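Local coordinates for protein lovastatin nonaketide synthase, polyketide synthase component (Aspergillus terreus, PDB 7CPX) that builds the polyketide chain of lovastatin from malonyl-CoA, working as a homodimeric megasynthase that binds the partner LovC and delivers carrier-bound dihydromonacolin L, at residues Lys46-Val51 with Leu210-Met215; Gly78-Ala83 with Leu101-Val106; Glu91-Asp96 with Arg934-Glu939; His134-Val139 with Thr153-Ser158. The protein carries 2 engineered substitutions. All blocks are in the same frame, centred on the assembly; numbering follows the deposited sequence.

Interaction 1. Residues Lys46-Val51 with Leu210-Met215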
loop_
_atom_site.group_PDB
_atom_site.type_symbol
_atom_site.label_atom_id
_atom_site.label_comp_id
_atom_site.label_asym_id
_atom_site.label_seq_id
_atom_site.Cartn_x
_atom_site.Cartn_y
_atom_site.Cartn_z
ATOM N N LYS A 46 -6.439 19.482 15.045
ATOM C CA LYS A 46 -6.284 18.685 13.835
ATOM C C LYS A 46 -5.557 19.468 12.752
ATOM O O LYS A 46 -4.959 18.873 11.850
ATOM C CB LYS A 46 -7.652 18.226 13.334
ATOM C CG LYS A 46 -8.463 17.461 14.369
ATOM C CD LYS A 46 -9.874 17.188 13.878
ATOM C CE LYS A 46 -10.733 16.578 14.973
ATOM N NZ LYS A 46 -12.143 16.379 14.536
ATOM N N GLU A 47 -5.596 20.800 12.826
ATOM C CA GLU A 47 -4.861 21.614 11.867
ATOM C C GLU A 47 -3.364 21.357 11.959
ATOM O O GLU A 47 -2.645 21.504 10.965
ATOM C CB GLU A 47 -5.160 23.094 12.101
ATOM C CG GLU A 47 -6.636 23.447 12.011
ATOM C CD GLU A 47 -6.907 24.907 12.314
ATOM O OE1 GLU A 47 -5.943 25.642 12.612
ATOM O OE2 GLU A 47 -8.084 25.318 12.257
ATOM N N ARG A 48 -2.879 20.974 13.140
ATOM C CA ARG A 48 -1.469 20.655 13.332
ATOM C C ARG A 48 -1.212 19.180 13.043
ATOM O O ARG A 48 -0.465 18.837 12.123
ATOM C CB ARG A 48 -1.047 21.005 14.764
ATOM C CG ARG A 48 -1.694 22.267 15.313
ATOM C CD ARG A 48 -1.362 23.473 14.460
ATOM N NE ARG A 48 0.074 23.717 14.452
ATOM C CZ ARG A 48 0.716 24.406 15.384
ATOM N NH1 ARG A 48 0.076 24.969 16.395
ATOM N NH2 ARG A 48 2.037 24.528 15.303
ATOM N N PHE A 49 -1.838 18.302 13.824
ATOM C CA PHE A 49 -1.896 16.880 13.520
ATOM C C PHE A 49 -2.893 16.225 14.463
ATOM O O PHE A 49 -2.897 16.509 15.665
ATOM C CB PHE A 49 -0.516 16.222 13.629
ATOM C CG PHE A 49 -0.049 15.995 15.036
ATOM C CD1 PHE A 49 -0.398 14.844 15.719
ATOM C CD2 PHE A 49 0.757 16.920 15.669
ATOM C CE1 PHE A 49 0.033 14.629 17.010
ATOM C CE2 PHE A 49 1.194 16.709 16.959
ATOM C CZ PHE A 49 0.832 15.563 17.632
ATOM N N ASP A 50 -3.746 15.354 13.932
ATOM C CA ASP A 50 -4.783 14.740 14.748
ATOM C C ASP A 50 -4.152 13.762 15.726
ATOM O O ASP A 50 -3.929 12.594 15.395
ATOM C CB ASP A 50 -5.815 14.036 13.869
ATOM C CG ASP A 50 -7.034 13.587 14.648
ATOM O OD1 ASP A 50 -7.087 13.846 15.869
ATOM O OD2 ASP A 50 -7.939 12.978 14.042
ATOM N N VAL A 51 -3.857 14.236 16.938
ATOM C CA VAL A 51 -3.199 13.385 17.923
ATOM C C VAL A 51 -4.072 12.189 18.264
ATOM O O VAL A 51 -3.564 11.130 18.655
ATOM C CB VAL A 51 -2.843 14.201 19.178
ATOM C CG1 VAL A 51 -4.103 14.676 19.883
ATOM C CG2 VAL A 51 -1.978 13.377 20.110
ATOM N N LEU A 210 7.846 23.927 18.519
ATOM C CA LEU A 210 6.559 23.902 17.849
ATOM C C LEU A 210 6.063 22.471 17.728
ATOM O O LEU A 210 6.848 21.520 17.682
ATOM C CB LEU A 210 6.644 24.543 16.463
ATOM C CG LEU A 210 6.955 26.040 16.465
ATOM C CD1 LEU A 210 7.045 26.548 15.048
ATOM C CD2 LEU A 210 5.905 26.813 17.239
ATOM N N ILE A 211 4.742 22.338 17.673
ATOM C CA ILE A 211 4.082 21.046 17.578
ATOM C C ILE A 211 3.499 20.913 16.180
ATOM O O ILE A 211 2.360 21.316 15.925
ATOM C CB ILE A 211 3.001 20.900 18.662
ATOM C CG1 ILE A 211 3.660 20.727 20.029
ATOM C CG2 ILE A 211 2.093 19.732 18.350
ATOM C CD1 ILE A 211 2.777 21.090 21.185
ATOM N N LEU A 212 4.288 20.350 15.265
ATOM C CA LEU A 212 3.879 20.178 13.882
ATOM C C LEU A 212 3.724 18.721 13.485
ATOM O O LEU A 212 3.095 18.441 12.461
ATOM C CB LEU A 212 4.895 20.840 12.941
ATOM C CG LEU A 212 5.386 22.226 13.363
ATOM C CD1 LEU A 212 6.632 22.612 12.592
ATOM C CD2 LEU A 212 4.297 23.256 13.157
ATOM N N GLY A 213 4.276 17.798 14.265
ATOM C CA GLY A 213 4.178 16.393 13.968
ATOM C C GLY A 213 4.184 15.546 15.224
ATOM O O GLY A 213 4.566 15.996 16.309
ATOM N N PRO A 214 3.750 14.291 15.097
ATOM C CA PRO A 214 3.714 13.405 16.267
ATOM C C PRO A 214 5.071 12.856 16.656
ATOM O O PRO A 214 5.184 12.232 17.718
ATOM C CB PRO A 214 2.773 12.284 15.818
ATOM C CG PRO A 214 2.984 12.218 14.344
ATOM C CD PRO A 214 3.245 13.625 13.885
ATOM N N MET A 215 6.099 13.058 15.828
ATOM C CA MET A 215 7.420 12.499 16.092
ATOM C C MET A 215 7.850 12.746 17.531
ATOM O O MET A 215 8.152 11.809 18.279
ATOM C CB MET A 215 8.451 13.101 15.130
ATOM C CG MET A 215 8.100 13.192 13.650
ATOM S SD MET A 215 7.942 11.590 12.833
ATOM C CE MET A 215 9.607 10.952 12.992
#

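Interaction 2. Residues Gly78-Ala83 with Leu101-Val106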
loop_
_atom_site.group_PDB
_atom_site.type_symbol
_atom_site.label_atom_id
_atom_site.label_comp_id
_atom_site.label_asym_id
_atom_site.label_seq_id
_atom_site.Cartn_x
_atom_site.Cartn_y
_atom_site.Cartn_z
ATOM N N GLY A 78 1.496 28.463 9.483
ATOM C CA GLY A 78 1.743 28.628 8.064
ATOM C C GLY A 78 1.474 30.026 7.561
ATOM O O GLY A 78 2.041 30.426 6.539
ATOM N N ALA A 79 0.628 30.778 8.259
ATOM C CA ALA A 79 0.371 32.171 7.910
ATOM C C ALA A 79 1.586 33.003 8.295
ATOM O O ALA A 79 1.804 33.289 9.476
ATOM C CB ALA A 79 -0.886 32.669 8.613
ATOM N N PHE A 80 2.379 33.387 7.301
ATOM C CA PHE A 80 3.650 34.052 7.526
ATOM C C PHE A 80 3.834 35.154 6.497
ATOM O O PHE A 80 3.471 34.989 5.329
ATOM C CB PHE A 80 4.801 33.045 7.448
ATOM C CG PHE A 80 6.164 33.670 7.413
ATOM C CD1 PHE A 80 6.661 34.350 8.508
ATOM C CD2 PHE A 80 6.960 33.545 6.291
ATOM C CE1 PHE A 80 7.922 34.908 8.475
ATOM C CE2 PHE A 80 8.219 34.097 6.253
ATOM C CZ PHE A 80 8.703 34.779 7.345
ATOM N N ASP A 81 4.394 36.278 6.937
ATOM C CA ASP A 81 4.612 37.426 6.057
ATOM C C ASP A 81 5.928 37.234 5.304
ATOM O O ASP A 81 6.946 37.875 5.569
ATOM C CB ASP A 81 4.600 38.720 6.859
ATOM C CG ASP A 81 4.307 39.932 6.000
ATOM O OD1 ASP A 81 4.690 39.924 4.811
ATOM O OD2 ASP A 81 3.695 40.892 6.511
ATOM N N ALA A 82 5.884 36.313 4.341
ATOM C CA ALA A 82 7.069 36.019 3.544
ATOM C C ALA A 82 7.529 37.247 2.773
ATOM O O ALA A 82 8.734 37.493 2.639
ATOM C CB ALA A 82 6.781 34.860 2.592
ATOM N N ALA A 83 6.583 38.032 2.255
ATOM C CA ALA A 83 6.945 39.251 1.543
ATOM C C ALA A 83 7.713 40.204 2.449
ATOM O O ALA A 83 8.628 40.902 1.996
ATOM C CB ALA A 83 5.689 39.929 0.996
ATOM N N LEU A 101 8.402 31.783 12.698
ATOM C CA LEU A 101 8.022 32.434 13.943
ATOM C C LEU A 101 9.226 33.043 14.641
ATOM O O LEU A 101 9.084 34.045 15.343
ATOM C CB LEU A 101 7.314 31.447 14.866
ATOM C CG LEU A 101 5.799 31.379 14.669
ATOM C CD1 LEU A 101 5.455 30.878 13.277
ATOM C CD2 LEU A 101 5.165 30.502 15.730
ATOM N N LEU A 102 10.416 32.466 14.462
ATOM C CA LEU A 102 11.616 33.079 15.012
ATOM C C LEU A 102 11.896 34.416 14.348
ATOM O O LEU A 102 12.234 35.388 15.024
ATOM C CB LEU A 102 12.807 32.139 14.846
ATOM C CG LEU A 102 12.926 31.045 15.905
ATOM C CD1 LEU A 102 13.890 29.971 15.449
ATOM C CD2 LEU A 102 13.382 31.639 17.222
ATOM N N LEU A 103 11.759 34.484 13.025
ATOM C CA LEU A 103 11.918 35.758 12.337
ATOM C C LEU A 103 10.913 36.776 12.856
ATOM O O LEU A 103 11.268 37.919 13.177
ATOM C CB LEU A 103 11.750 35.562 10.831
ATOM C CG LEU A 103 12.908 34.898 10.093
ATOM C CD1 LEU A 103 12.480 34.498 8.697
ATOM C CD2 LEU A 103 14.091 35.837 10.024
ATOM N N GLU A 104 9.647 36.367 12.959
ATOM C CA GLU A 104 8.616 37.291 13.422
ATOM C C GLU A 104 8.900 37.767 14.843
ATOM O O GLU A 104 8.812 38.964 15.135
ATOM C CB GLU A 104 7.244 36.627 13.335
ATOM C CG GLU A 104 6.791 36.351 11.911
ATOM C CD GLU A 104 5.455 35.640 11.845
ATOM O OE1 GLU A 104 5.027 35.080 12.875
ATOM O OE2 GLU A 104 4.832 35.642 10.764
ATOM N N THR A 105 9.262 36.845 15.737
ATOM C CA THR A 105 9.508 37.206 17.128
ATOM C C THR A 105 10.766 38.044 17.280
ATOM O O THR A 105 10.812 38.929 18.136
ATOM C CB THR A 105 9.619 35.949 17.989
ATOM O OG1 THR A 105 10.573 35.051 17.409
ATOM C CG2 THR A 105 8.277 35.266 18.095
ATOM N N VAL A 106 11.795 37.782 16.477
ATOM C CA VAL A 106 13.002 38.592 16.546
ATOM C C VAL A 106 12.714 40.005 16.069
ATOM O O VAL A 106 13.194 40.979 16.656
ATOM C CB VAL A 106 14.137 37.938 15.740
ATOM C CG1 VAL A 106 15.283 38.914 15.562
ATOM C CG2 VAL A 106 14.624 36.693 16.449
#

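Interaction 3. Residues Glu91-Asp96 with Arg934-Glu939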
loop_
_atom_site.group_PDB
_atom_site.type_symbol
_atom_site.label_atom_id
_atom_site.label_comp_id
_atom_site.label_asym_id
_atom_site.label_seq_id
_atom_site.Cartn_x
_atom_site.Cartn_y
_atom_site.Cartn_z
ATOM N N GLU A 91 10.219 29.110 -0.976
ATOM C CA GLU A 91 11.142 29.054 0.151
ATOM C C GLU A 91 10.397 29.181 1.473
ATOM O O GLU A 91 10.703 28.469 2.436
ATOM C CB GLU A 91 12.196 30.152 0.019
ATOM C CG GLU A 91 13.277 30.103 1.082
ATOM C CD GLU A 91 14.346 31.155 0.870
ATOM O OE1 GLU A 91 14.247 31.913 -0.118
ATOM O OE2 GLU A 91 15.284 31.227 1.691
ATOM N N ALA A 92 9.412 30.079 1.536
ATOM C CA ALA A 92 8.655 30.255 2.770
ATOM C C ALA A 92 7.914 28.980 3.144
ATOM O O ALA A 92 7.881 28.591 4.317
ATOM C CB ALA A 92 7.679 31.420 2.627
ATOM N N GLU A 93 7.307 28.315 2.160
ATOM C CA GLU A 93 6.688 27.022 2.426
ATOM C C GLU A 93 7.727 26.017 2.899
ATOM O O GLU A 93 7.480 25.244 3.831
ATOM C CB GLU A 93 5.981 26.510 1.171
ATOM C CG GLU A 93 4.777 27.336 0.759
ATOM C CD GLU A 93 4.192 26.894 -0.567
ATOM O OE1 GLU A 93 4.732 25.943 -1.169
ATOM O OE2 GLU A 93 3.193 27.499 -1.009
ATOM N N SER A 94 8.903 26.023 2.270
ATOM C CA SER A 94 9.978 25.131 2.679
ATOM C C SER A 94 10.453 25.416 4.095
ATOM O O SER A 94 10.994 24.518 4.750
ATOM C CB SER A 94 11.153 25.259 1.711
ATOM O OG SER A 94 10.721 25.163 0.367
ATOM N N MET A 95 10.265 26.639 4.581
ATOM C CA MET A 95 10.806 27.023 5.875
ATOM C C MET A 95 10.141 26.256 7.008
ATOM O O MET A 95 8.963 25.896 6.946
ATOM C CB MET A 95 10.623 28.519 6.113
ATOM C CG MET A 95 11.649 29.393 5.426
ATOM S SD MET A 95 11.535 31.106 5.967
ATOM C CE MET A 95 11.934 30.930 7.703
ATOM N N ASP A 96 10.916 26.013 8.051
ATOM C CA ASP A 96 10.367 25.464 9.279
ATOM C C ASP A 96 9.519 26.531 9.962
ATOM O O ASP A 96 9.990 27.660 10.147
ATOM C CB ASP A 96 11.497 25.003 10.199
ATOM C CG ASP A 96 10.998 24.410 11.503
ATOM O OD1 ASP A 96 9.778 24.438 11.759
ATOM O OD2 ASP A 96 11.837 23.911 12.283
ATOM N N ARG A 934 -1.408 34.427 3.305
ATOM C CA ARG A 934 -1.126 33.153 2.663
ATOM C C ARG A 934 -0.478 32.201 3.659
ATOM O O ARG A 934 0.448 32.580 4.382
ATOM C CB ARG A 934 -0.213 33.339 1.449
ATOM C CG ARG A 934 0.217 32.036 0.799
ATOM C CD ARG A 934 0.864 32.272 -0.554
ATOM N NE ARG A 934 1.397 31.040 -1.123
ATOM C CZ ARG A 934 1.925 30.941 -2.336
ATOM N NH1 ARG A 934 2.003 31.985 -3.144
ATOM N NH2 ARG A 934 2.387 29.764 -2.747
ATOM N N ARG A 935 -0.973 30.967 3.689
ATOM C CA ARG A 935 -0.453 29.939 4.584
ATOM C C ARG A 935 0.677 29.206 3.872
ATOM O O ARG A 935 0.433 28.411 2.959
ATOM C CB ARG A 935 -1.557 28.971 4.999
ATOM C CG ARG A 935 -1.152 28.033 6.120
ATOM C CD ARG A 935 -2.276 27.086 6.493
ATOM N NE ARG A 935 -1.976 26.345 7.713
ATOM C CZ ARG A 935 -1.285 25.213 7.753
ATOM N NH1 ARG A 935 -0.804 24.655 6.655
ATOM N NH2 ARG A 935 -1.069 24.628 8.928
ATOM N N TYR A 936 1.912 29.472 4.290
ATOM C CA TYR A 936 3.088 28.832 3.708
ATOM C C TYR A 936 3.383 27.571 4.507
ATOM O O TYR A 936 3.892 27.635 5.629
ATOM C CB TYR A 936 4.274 29.789 3.706
ATOM C CG TYR A 936 4.023 31.064 2.935
ATOM C CD1 TYR A 936 4.259 31.130 1.572
ATOM C CD2 TYR A 936 3.548 32.199 3.571
ATOM C CE1 TYR A 936 4.031 32.289 0.864
ATOM C CE2 TYR A 936 3.316 33.364 2.869
ATOM C CZ TYR A 936 3.560 33.404 1.517
ATOM O OH TYR A 936 3.331 34.563 0.810
ATOM N N TRP A 937 3.063 26.417 3.928
ATOM C CA TRP A 937 3.265 25.140 4.590
ATOM C C TRP A 937 3.507 24.075 3.533
ATOM O O TRP A 937 3.139 24.233 2.367
ATOM C CB TRP A 937 2.064 24.764 5.464
ATOM C CG TRP A 937 2.409 24.524 6.898
ATOM C CD1 TRP A 937 2.755 25.459 7.822
ATOM C CD2 TRP A 937 2.430 23.264 7.576
ATOM N NE1 TRP A 937 2.997 24.863 9.034
ATOM C CE2 TRP A 937 2.803 23.514 8.909
ATOM C CE3 TRP A 937 2.172 21.950 7.184
ATOM C CZ2 TRP A 937 2.924 22.497 9.852
ATOM C CZ3 TRP A 937 2.293 20.943 8.121
ATOM C CH2 TRP A 937 2.665 21.221 9.439
ATOM N N VAL A 938 4.130 22.980 3.958
ATOM C CA VAL A 938 4.448 21.857 3.083
ATOM C C VAL A 938 3.785 20.617 3.657
ATOM O O VAL A 938 3.988 20.284 4.832
ATOM C CB VAL A 938 5.963 21.650 2.944
ATOM C CG1 VAL A 938 6.253 20.404 2.131
ATOM C CG2 VAL A 938 6.608 22.862 2.303
ATOM N N GLU A 939 2.999 19.931 2.831
ATOM C CA GLU A 939 2.348 18.695 3.252
ATOM C C GLU A 939 2.084 17.843 2.021
ATOM O O GLU A 939 1.123 18.095 1.289
ATOM C CB GLU A 939 1.048 18.973 3.994
ATOM C CG GLU A 939 1.194 19.024 5.493
ATOM C CD GLU A 939 -0.134 19.209 6.197
ATOM O OE1 GLU A 939 -1.171 19.256 5.502
ATOM O OE2 GLU A 939 -0.145 19.305 7.442
#

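Interaction 4. Residues His134-Val139 with Thr153-Ser158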
loop_
_atom_site.group_PDB
_atom_site.type_symbol
_atom_site.label_atom_id
_atom_site.label_comp_id
_atom_site.label_asym_id
_atom_site.label_seq_id
_atom_site.Cartn_x
_atom_site.Cartn_y
_atom_site.Cartn_z
ATOM N N HIS A 134 12.291 19.986 16.118
ATOM C CA HIS A 134 12.245 20.314 14.701
ATOM C C HIS A 134 11.319 19.339 13.987
ATOM O O HIS A 134 11.764 18.512 13.186
ATOM C CB HIS A 134 13.649 20.266 14.091
ATOM C CG HIS A 134 14.354 18.959 14.295
ATOM N ND1 HIS A 134 13.894 17.775 13.761
ATOM C CD2 HIS A 134 15.483 18.651 14.976
ATOM C CE1 HIS A 134 14.709 16.794 14.103
ATOM N NE2 HIS A 134 15.682 17.298 14.841
ATOM N N ASP A 135 10.020 19.428 14.288
ATOM C CA ASP A 135 9.042 18.601 13.595
ATOM C C ASP A 135 9.114 18.829 12.093
ATOM O O ASP A 135 9.112 17.872 11.310
ATOM C CB ASP A 135 7.642 18.904 14.125
ATOM C CG ASP A 135 7.476 18.520 15.580
ATOM O OD1 ASP A 135 8.456 18.032 16.182
ATOM O OD2 ASP A 135 6.368 18.707 16.124
ATOM N N TYR A 136 9.179 20.087 11.671
ATOM C CA TYR A 136 9.618 20.378 10.317
ATOM C C TYR A 136 11.063 19.923 10.163
ATOM O O TYR A 136 11.853 19.964 11.110
ATOM C CB TYR A 136 9.484 21.867 10.011
ATOM C CG TYR A 136 8.554 22.184 8.859
ATOM C CD1 TYR A 136 7.182 22.038 8.990
ATOM C CD2 TYR A 136 9.047 22.643 7.648
ATOM C CE1 TYR A 136 6.332 22.335 7.948
ATOM C CE2 TYR A 136 8.205 22.945 6.602
ATOM C CZ TYR A 136 6.848 22.787 6.755
ATOM O OH TYR A 136 6.003 23.084 5.709
ATOM N N GLU A 137 11.413 19.495 8.956
ATOM C CA GLU A 137 12.493 18.650 8.472
ATOM C C GLU A 137 12.123 17.185 8.651
ATOM O O GLU A 137 12.867 16.315 8.196
ATOM C CB GLU A 137 13.837 18.917 9.181
ATOM C CG GLU A 137 15.024 18.156 8.609
ATOM C CD GLU A 137 16.343 18.598 9.210
ATOM O OE1 GLU A 137 16.327 19.457 10.117
ATOM O OE2 GLU A 137 17.397 18.085 8.777
ATOM N N THR A 138 10.994 16.880 9.284
ATOM C CA THR A 138 10.418 15.544 9.291
ATOM C C THR A 138 9.039 15.527 8.656
ATOM O O THR A 138 8.788 14.730 7.747
ATOM C CB THR A 138 10.339 15.006 10.726
ATOM O OG1 THR A 138 11.633 15.070 11.336
ATOM C CG2 THR A 138 9.857 13.573 10.720
ATOM N N VAL A 139 8.139 16.403 9.106
ATOM C CA VAL A 139 6.824 16.513 8.480
ATOM C C VAL A 139 6.971 16.893 7.014
ATOM O O VAL A 139 6.401 16.251 6.125
ATOM C CB VAL A 139 5.961 17.536 9.240
ATOM C CG1 VAL A 139 4.739 17.909 8.424
ATOM C CG2 VAL A 139 5.558 16.975 10.585
ATOM N N THR A 153 17.699 24.431 3.293
ATOM C CA THR A 153 17.902 25.583 4.161
ATOM C C THR A 153 16.640 25.950 4.927
ATOM O O THR A 153 16.727 26.479 6.040
ATOM C CB THR A 153 18.376 26.784 3.343
ATOM O OG1 THR A 153 17.437 27.056 2.295
ATOM C CG2 THR A 153 19.739 26.508 2.741
ATOM N N GLY A 154 15.467 25.679 4.356
ATOM C CA GLY A 154 14.232 26.058 5.019
ATOM C C GLY A 154 14.023 25.333 6.335
ATOM O O GLY A 154 13.540 25.921 7.306
ATOM N N VAL A 155 14.388 24.054 6.390
ATOM C CA VAL A 155 14.141 23.222 7.563
ATOM C C VAL A 155 15.406 22.910 8.341
ATOM O O VAL A 155 15.306 22.372 9.456
ATOM C CB VAL A 155 13.435 21.904 7.179
ATOM C CG1 VAL A 155 12.290 22.176 6.224
ATOM C CG2 VAL A 155 14.431 20.930 6.570
ATOM N N ALA A 156 16.582 23.212 7.800
ATOM C CA ALA A 156 17.818 22.922 8.512
ATOM C C ALA A 156 17.807 23.604 9.870
ATOM O O ALA A 156 17.470 24.785 9.985
ATOM C CB ALA A 156 19.026 23.381 7.697
ATOM N N VAL A 157 18.184 22.851 10.902
ATOM C CA VAL A 157 18.120 23.372 12.263
ATOM C C VAL A 157 18.957 24.639 12.379
ATOM O O VAL A 157 18.522 25.643 12.955
ATOM C CB VAL A 157 18.577 22.298 13.266
ATOM C CG1 VAL A 157 18.332 22.762 14.678
ATOM C CG2 VAL A 157 17.856 20.980 13.012
ATOM N N SER A 158 20.163 24.617 11.812
ATOM C CA SER A 158 21.077 25.747 11.943
ATOM C C SER A 158 20.463 27.027 11.395
ATOM O O SER A 158 20.575 28.097 12.004
ATOM C CB SER A 158 22.383 25.437 11.215
ATOM O OG SER A 158 22.139 25.061 9.871
#

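Interaction 1. Residues Lys46-Val51 with Leu210-Met215
Arg48 NH2 and Ile211 N converge on one carboxylate oxygen, Glu246 OE2, the guanidinium by a salt bridge and the amide by a hydrogen bond, which pins the loop 46-51 to the segment 210-215. This is part of the thiolase-type ketosynthase fold: 210-215 carries the chain from strand 203-209 into helix 214-222. The Arg48 chain folds back at chi2 (-59°) and chi3 (-62°) instead of running straight out. Ile211 O then sits over one face of the guanidinium, displaced toward its rim, with Arg48 NH2 3.3 Å from Ile211 O at an angle too poor for a bond. At the guanidinium edge, in its plane, Leu212 CD2 lies 3.4 Å from Arg48 NH2.

Phe49 does the apolar work. One ring face lies on the backbone at the helix start, with Pro214 N over the ring centre and Gly213 C nearer the rim. Pro214 CB makes an off-centre CH-pi contact, 4.3 Å from the Phe49 ring centroid. Leu947 of helix 941-947 also packs on Phe49, and Leu144 of the second subunit packs on Pro214. The side chain of Ile211 is about 9 Å from that of His367, a predicted catalytic residue of the ketosynthase. The CG2 branch of Ile211 meets the ring's edge, 3.4 Å from Phe49 CE2.

Interaction 2. Residues Gly78-Ala83 with Leu101-Val106
Phe80 carries its CG anti to the backbone N (chi1 169°), and Glu104 holds its CG anti to the carbonyl carbon (chi1 -67°) with the chain extended beyond it, which runs the carboxylate out from the helix to the rim of the ring. Ring and carboxylate planes stand 37° apart. Glu104 OE2 meets the ring edge near its plane, 3.2 Å from Phe80 CD1, and the aliphatic CG of the same side chain also meets that edge, in the ring plane, with Glu104 CG 3.9 Å from Phe80 CE1. A carboxylate oxygen at a ring edge is probably favourable, since the edge carries the positive side of the aromatic quadrupole. The other oxygen, Glu104 OE1, makes a salt bridge to Arg19, which would balance the charge of the buried acid. Leu103, one residue earlier, adds an apolar touch at the far end of the ring, where its CD1 is 4.0 Å from Phe80 CZ.

In the ketosynthase fold, helix 97-113 is packed against the central mixed sheet: Leu102 and Val106 of this helix rest on strands 203-209 and 247-255. Leu103 and Glu104 point instead toward 78-83, which lies over the helix as a loop without regular structure. The Phe85 ring meets that of Phe80 with its plane nearly parallel. Beyond Phe80 the chain makes an inverse gamma turn centred on Asp81, closed by a weak bond from Ala82 N to Phe80 O. Asp81 turns its carboxylate away from the helix, OD2 accepting from Asp931 N and OD1 from Phe84 N.

Interaction 3. Residues Glu91-Asp96 with Arg934-Glu939
Glu93 and Arg934 supply the charged part of the contact, a salt bridge between a ketosynthase helix and the linker that follows the malonyl-CoA:ACP transacylase domain. As in related megasynthases, this post-transacylase linker returns across the ketosynthase surface. Arg934 reaches out as a straight chain, all its torsions near 180°, and crosses the extended Glu93 at about a right angle. Its NH2 donates to Glu93 OE2 over 3.0 Å with an N-H...O angle of 152°. The two flat groups are turned 60° against each other, and the nitrogen approaches from above the carboxylate plane.

The aromatic contacts centre on Tyr936. Ala92 CB sits over one face of the ring in a CH-pi contact, 4.0 Å from its centroid, while the aliphatic CG of Arg934 lies over the opposite face, offset toward the rim. Glu93 CG comes to the ring edge, 3.9 Å from Tyr936 CD1.

Apolar packing continues along the linker, where Val938 CG2 is 3.9 Å from Glu93 CB. Trp937 points its CB away from 91-96, and its side chain packs on Pro97 and Arg100 of helix 97-113.

A shared hydroxyl supplies the last polar link. Tyr136 OH receives the hydrogen of Val938 N and is also hydrogen-bonded to Glu93 O, so one oxygen bridges the end of helix 89-94 and the linker backbone.

Interaction 4. Residues His134-Val139 with Thr153-Ser158
Val155, the last residue of helix 151-155, parts its two methyls between Tyr136 and Glu137. CG1 meets the edge of the tyrosine ring, 3.6 Å from Tyr136 CD2, the two side chains crossing at about a right angle. CG2 turns to the aliphatic stem of the glutamate and lies 3.5 Å from Glu137 CG. Glu137 sits at a left-handed backbone position (phi 82°), and its side chain, extended beyond CG, brings OE1 near Val155 O and Val157. Glu137 OE1 is 3.2 Å from Val155 O; both are acceptors and no bond joins them as modelled. Ala156 leaves the helix with its methyl pointing away. Val157 follows with CG2 3.6 Å from Glu137 OE1; the same methyl lies 3.9 Å from His134 CD2.

This corner of the ketosynthase belongs to the dimer interface. The His134 ring stacks on His134 of the second subunit, and Glu137 packs against that same residue. Within the chain, 134-139 leaves strand 126-131 and runs between helix 97-113, where Pro97 touches Tyr136 and Gln98 touches His134, and helix 214-222, where Met215 touches Thr138. Helix 941-947 packs on Val139.

How the interactions relate
From the N terminus, 46-51 opens the loop of interaction 1, and 78-83 opens that of interaction 2. Before interaction 2 closes at 101-106, helix 89-94 starts interaction 3, so these two cross. Interaction 4 opens and closes next, a short loop wholly within those of interactions 1 and 3. Interaction 1 then closes at 210-215, enclosing 2 and 4 but crossed by 3, which waits for the linker at 934-939. That linker joins the set: Gly78 packs on Arg935 and Trp937, and Leu212 on Trp937. Asp135 OD2 accepts from Leu212 N and Gly213 N, tying interaction 4 to interaction 1, while Asp96 N reaches Gly154 O between interactions 3 and 4.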